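Local coordinates for protein chorismate synthase (Aquifex aeolicus, PDB 1Q1L) that probably uses reduced FMN to catalyse the anti-1,4-elimination of phosphate from 5-enolpyruvylshikimate-3-phosphate, yielding chorismate, the last step of the shikimate pathway, at residues A[170-175]-A[212-217]; A[270-274]-A[303-307]. All coordinates share one frame; numbering follows the deposited sequence.

Contact 1 (A[170-175]-A[212-217])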
loop_
_atom_site.group_PDB
_atom_site.type_symbol
_atom_site.label_atom_id
_atom_site.label_comp_id
_atom_site.label_asym_id
_atom_site.label_seq_id
_atom_site.Cartn_x
_atom_site.Cartn_y
_atom_site.Cartn_z
ATOM N N ILE A 170 27.480 -7.393 -24.908
ATOM C CA ILE A 170 28.325 -7.644 -23.742
ATOM C C ILE A 170 29.557 -6.798 -23.988
ATOM O O ILE A 170 30.284 -7.024 -24.956
ATOM C CB ILE A 170 28.766 -9.117 -23.636
ATOM C CG1 ILE A 170 27.556 -10.015 -23.393
ATOM C CG2 ILE A 170 29.764 -9.279 -22.495
ATOM C CD1 ILE A 170 27.914 -11.483 -23.242
ATOM N N GLY A 171 29.792 -5.821 -23.123
ATOM C CA GLY A 171 30.940 -4.955 -23.313
ATOM C C GLY A 171 30.709 -4.154 -24.576
ATOM O O GLY A 171 29.579 -3.746 -24.850
ATOM N N GLN A 172 31.763 -3.932 -25.355
ATOM C CA GLN A 172 31.635 -3.173 -26.594
ATOM C C GLN A 172 31.136 -4.035 -27.749
ATOM O O GLN A 172 30.765 -3.516 -28.803
ATOM C CB GLN A 172 32.976 -2.537 -26.970
ATOM C CG GLN A 172 33.342 -1.290 -26.167
ATOM C CD GLN A 172 32.358 -0.145 -26.373
ATOM O OE1 GLN A 172 31.691 -0.061 -27.409
ATOM N NE2 GLN A 172 32.278 0.754 -25.394
ATOM N N LYS A 173 31.119 -5.350 -27.551
ATOM C CA LYS A 173 30.675 -6.265 -28.596
ATOM C C LYS A 173 29.166 -6.492 -28.581
ATOM O O LYS A 173 28.609 -6.983 -27.597
ATOM C CB LYS A 173 31.398 -7.608 -28.464
ATOM C CG LYS A 173 31.102 -8.558 -29.612
ATOM C CD LYS A 173 31.978 -9.796 -29.564
ATOM C CE LYS A 173 31.710 -10.684 -30.767
ATOM N NZ LYS A 173 31.860 -9.920 -32.040
ATOM N N GLU A 174 28.513 -6.145 -29.685
ATOM C CA GLU A 174 27.069 -6.288 -29.798
ATOM C C GLU A 174 26.648 -7.344 -30.818
ATOM O O GLU A 174 27.424 -7.718 -31.702
ATOM C CB GLU A 174 26.445 -4.950 -30.196
ATOM C CG GLU A 174 27.083 -3.740 -29.542
ATOM C CD GLU A 174 26.270 -2.474 -29.750
ATOM O OE1 GLU A 174 25.191 -2.360 -29.137
ATOM O OE2 GLU A 174 26.704 -1.598 -30.529
ATOM N N VAL A 175 25.417 -7.832 -30.685
ATOM C CA VAL A 175 24.892 -8.805 -31.631
ATOM C C VAL A 175 24.367 -7.953 -32.781
ATOM O O VAL A 175 23.257 -7.427 -32.731
ATOM C CB VAL A 175 23.742 -9.640 -31.027
ATOM C CG1 VAL A 175 23.134 -10.533 -32.098
ATOM C CG2 VAL A 175 24.264 -10.494 -29.874
ATOM N N GLU A 212 33.212 -16.675 -30.506
ATOM C CA GLU A 212 33.651 -15.329 -30.842
ATOM C C GLU A 212 33.549 -14.421 -29.621
ATOM O O GLU A 212 34.486 -13.688 -29.301
ATOM C CB GLU A 212 32.794 -14.770 -31.977
ATOM C CG GLU A 212 33.174 -13.362 -32.403
ATOM C CD GLU A 212 32.297 -12.844 -33.521
ATOM O OE1 GLU A 212 32.514 -11.696 -33.967
ATOM O OE2 GLU A 212 31.391 -13.583 -33.956
ATOM N N PHE A 213 32.407 -14.470 -28.939
ATOM C CA PHE A 213 32.206 -13.652 -27.748
ATOM C C PHE A 213 33.116 -14.093 -26.610
ATOM O O PHE A 213 33.684 -13.258 -25.905
ATOM C CB PHE A 213 30.745 -13.706 -27.286
ATOM C CG PHE A 213 29.866 -12.674 -27.934
ATOM C CD1 PHE A 213 29.399 -12.850 -29.230
ATOM C CD2 PHE A 213 29.537 -11.504 -27.255
ATOM C CE1 PHE A 213 28.615 -11.875 -29.843
ATOM C CE2 PHE A 213 28.758 -10.525 -27.856
ATOM C CZ PHE A 213 28.294 -10.709 -29.153
ATOM N N LYS A 214 33.251 -15.403 -26.432
ATOM C CA LYS A 214 34.100 -15.942 -25.377
ATOM C C LYS A 214 35.529 -15.432 -25.533
ATOM O O LYS A 214 36.257 -15.292 -24.555
ATOM C CB LYS A 214 34.088 -17.471 -25.413
ATOM C CG LYS A 214 32.697 -18.080 -25.409
ATOM C CD LYS A 214 32.561 -19.179 -24.368
ATOM C CE LYS A 214 33.514 -20.336 -24.626
ATOM N NZ LYS A 214 33.406 -21.391 -23.575
ATOM N N THR A 215 35.924 -15.155 -26.771
ATOM C CA THR A 215 37.263 -14.655 -27.046
ATOM C C THR A 215 37.393 -13.216 -26.557
ATOM O O THR A 215 38.284 -12.895 -25.770
ATOM C CB THR A 215 37.576 -14.705 -28.557
ATOM O OG1 THR A 215 37.616 -16.071 -28.988
ATOM C CG2 THR A 215 38.916 -14.040 -28.851
ATOM N N TYR A 216 36.501 -12.352 -27.032
ATOM C CA TYR A 216 36.508 -10.950 -26.631
ATOM C C TYR A 216 36.542 -10.842 -25.112
ATOM O O TYR A 216 37.319 -10.071 -24.548
ATOM C CB TYR A 216 35.257 -10.245 -27.155
ATOM C CG TYR A 216 35.041 -8.869 -26.567
ATOM C CD1 TYR A 216 35.821 -7.785 -26.967
ATOM C CD2 TYR A 216 34.052 -8.649 -25.607
ATOM C CE1 TYR A 216 35.621 -6.513 -26.428
ATOM C CE2 TYR A 216 33.843 -7.383 -25.061
ATOM C CZ TYR A 216 34.628 -6.321 -25.477
ATOM O OH TYR A 216 34.411 -5.065 -24.958
ATOM N N ILE A 217 35.685 -11.619 -24.459
ATOM C CA ILE A 217 35.595 -11.609 -23.008
ATOM C C ILE A 217 36.942 -11.896 -22.352
ATOM O O ILE A 217 37.469 -11.055 -21.626
ATOM C CB ILE A 217 34.539 -12.627 -22.517
ATOM C CG1 ILE A 217 33.151 -12.194 -23.005
ATOM C CG2 ILE A 217 34.562 -12.720 -20.997
ATOM C CD1 ILE A 217 32.029 -13.114 -22.588
#
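Lys173 and Phe213 face each other with CA atoms 7.6 Å apart where the type II' turn from Ile170 to Lys173 lies against one flank of helix 210-221. Lys173 has the largest share of the contact. With CG anti to the backbone N (chi1 -174°), its chain runs straight out across one face of the Phe213 ring, CG, CD and CE all touching ring carbons and CE closest at 3.4 Å from CE1. Only at chi4 does the chain bend, and NZ turns to Glu212, where it makes a salt bridge of 2.7 Å to OE1, reaching that oxygen from well above the carboxylate plane. NZ also lies off-centre over the phenyl ring, 4.8 Å from its centroid, as a cation-pi partner. Nearer the backbone, Lys173 CB lies over a face of the Tyr216 ring, so two aromatics, three residues apart on the helix, both pack on one lysine chain. The tyrosine hydroxyl accepts a nearly straight hydrogen bond from Gln172 N, 2.9 Å from OH, which ties the tip of the turn to the helix. Gly171 suits this place: its phi is positive, and a CB would collide with Tyr216 OH. Ile170 CD1 and Val175 CG2 meet the Phe213 ring obliquely, and Leu202 and Ile204 add to its apolar surroundings. With the phenyl ring cut back to an alanine here, the lysine methylenes are likely to lose their aromatic support, with a gap opened beside Ile170 and Val175. This is a beta hairpin with a two-residue turn, its strand 173-174 outermost within this chain in an antiparallel sheet, packed against a helix.

Contact 2 (A[270-274]-A[303-307]); sequences EIGLG and NLGGT
Leu273 and Asn303 meet at a type II' beta turn, Ile271 to Gly274, which ends strand 266-271 and lies against the loop leading to strand 307-308. The Leu273 N-H points almost straight at Asn303 O, 2.8 Å from N to O. Beyond this bond the two side chains run side by side in the same direction, and both leucine methyls, CD1 and CD2, lie 3.9 Å from Asn303 OD1. With Asn303 CG anti to its own carbonyl carbon (chi1 -61°), the amide is set beside these methyls, OD1 toward them and ND2 bonded to Val285 O. Ile271 uses a single branch: CG2, anti to the backbone N, reaches Leu304 O at 3.3 Å and also touches the Thr307 side chain. Thr307 OG1 and Leu304 O both accept hydrogen bonds from Lys267 of the second subunit, so the methyl lies beside an intersubunit polar cluster. Between these side chains the backbones come together at two glycines, with Gly272 CA 3.5 Å from Gly305 CA. Both have positive phi, and a CB on either would run into the backbone of the other segment. A water completes the join: it donates to Ile271 O and to Asn303 O and accepts from Gly274 N, each at 2.8 Å, leaving Asn303 O with two donors, the water and the Leu273 N-H.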
loop_
_atom_site.group_PDB
_atom_site.type_symbol
_atom_site.label_atom_id
_atom_site.label_comp_id
_atom_site.label_asym_id
_atom_site.label_seq_id
_atom_site.Cartn_x
_atom_site.Cartn_y
_atom_site.Cartn_z
ATOM N N GLU A 270 14.434 0.760 -21.342
ATOM C CA GLU A 270 13.667 1.336 -22.435
ATOM C C GLU A 270 12.498 0.429 -22.744
ATOM O O GLU A 270 12.618 -0.790 -22.652
ATOM C CB GLU A 270 14.514 1.445 -23.707
ATOM C CG GLU A 270 15.698 2.376 -23.634
ATOM C CD GLU A 270 16.512 2.355 -24.919
ATOM O OE1 GLU A 270 16.519 3.377 -25.629
ATOM O OE2 GLU A 270 17.137 1.315 -25.226
ATOM N N ILE A 271 11.364 1.023 -23.098
ATOM C CA ILE A 271 10.207 0.236 -23.494
ATOM C C ILE A 271 10.192 0.385 -25.016
ATOM O O ILE A 271 10.013 1.484 -25.538
ATOM C CB ILE A 271 8.886 0.794 -22.921
ATOM C CG1 ILE A 271 8.926 0.790 -21.386
ATOM C CG2 ILE A 271 7.713 -0.047 -23.427
ATOM C CD1 ILE A 271 9.026 -0.587 -20.757
ATOM N N GLY A 272 10.400 -0.712 -25.728
ATOM C CA GLY A 272 10.412 -0.632 -27.174
ATOM C C GLY A 272 11.686 0.031 -27.669
ATOM O O GLY A 272 12.770 -0.230 -27.149
ATOM N N LEU A 273 11.549 0.903 -28.663
ATOM C CA LEU A 273 12.681 1.603 -29.267
ATOM C C LEU A 273 13.457 2.455 -28.260
ATOM O O LEU A 273 14.681 2.545 -28.332
ATOM C CB LEU A 273 12.177 2.474 -30.424
ATOM C CG LEU A 273 13.029 2.554 -31.695
ATOM C CD1 LEU A 273 13.324 1.154 -32.225
ATOM C CD2 LEU A 273 12.282 3.378 -32.739
ATOM N N GLY A 274 12.743 3.089 -27.334
ATOM C CA GLY A 274 13.390 3.897 -26.307
ATOM C C GLY A 274 14.073 5.192 -26.725
ATOM O O GLY A 274 13.469 6.045 -27.373
ATOM N N ASN A 303 7.374 -0.338 -32.312
ATOM C CA ASN A 303 8.419 0.527 -31.789
ATOM C C ASN A 303 8.069 0.989 -30.385
ATOM O O ASN A 303 8.940 1.441 -29.644
ATOM C CB ASN A 303 8.602 1.746 -32.692
ATOM C CG ASN A 303 9.011 1.364 -34.091
ATOM O OD1 ASN A 303 10.010 0.674 -34.286
ATOM N ND2 ASN A 303 8.239 1.807 -35.076
ATOM N N LEU A 304 6.793 0.868 -30.025
ATOM C CA LEU A 304 6.323 1.271 -28.700
ATOM C C LEU A 304 6.572 0.203 -27.637
ATOM O O LEU A 304 6.408 0.457 -26.445
ATOM C CB LEU A 304 4.830 1.592 -28.747
ATOM C CG LEU A 304 4.426 2.819 -29.561
ATOM C CD1 LEU A 304 2.916 2.937 -29.591
ATOM C CD2 LEU A 304 5.050 4.054 -28.947
ATOM N N GLY A 305 6.947 -0.993 -28.068
ATOM C CA GLY A 305 7.216 -2.059 -27.122
ATOM C C GLY A 305 5.981 -2.612 -26.426
ATOM O O GLY A 305 6.051 -3.005 -25.265
ATOM N N GLY A 306 4.853 -2.623 -27.129
ATOM C CA GLY A 306 3.628 -3.166 -26.570
ATOM C C GLY A 306 2.802 -2.328 -25.612
ATOM O O GLY A 306 1.824 -2.835 -25.056
ATOM N N THR A 307 3.173 -1.066 -25.399
ATOM C CA THR A 307 2.409 -0.204 -24.503
ATOM C C THR A 307 2.151 1.160 -25.142
ATOM O O THR A 307 3.009 1.707 -25.835
ATOM C CB THR A 307 3.137 0.015 -23.144
ATOM O OG1 THR A 307 3.990 1.162 -23.231
ATOM C CG2 THR A 307 3.988 -1.209 -22.779
HETATM O O HOH W 1 9.985 3.250 -27.730
#

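How the contacts relate
Contacts 1 and 2 follow one another along the chain and involve the two strands outermost within this chain of the same antiparallel sheet, 173-174 at one side and 266-271 at the other. Their centres are 25 Å apart and their nearest atoms about 10 Å, so they do not touch. Each includes a type II' turn, but contact 1 sets its turn on a helix and contact 2 sets its turn on a loop. The second subunit reaches both: its Arg279 packs on Gln172, while at contact 2 the sheet continues into that chain. Predicted FMN-binding residues lie near both: Gly171 is about 7 Å from the side chain of Pro325, and Leu304 packs on Lys324 of the second subunit.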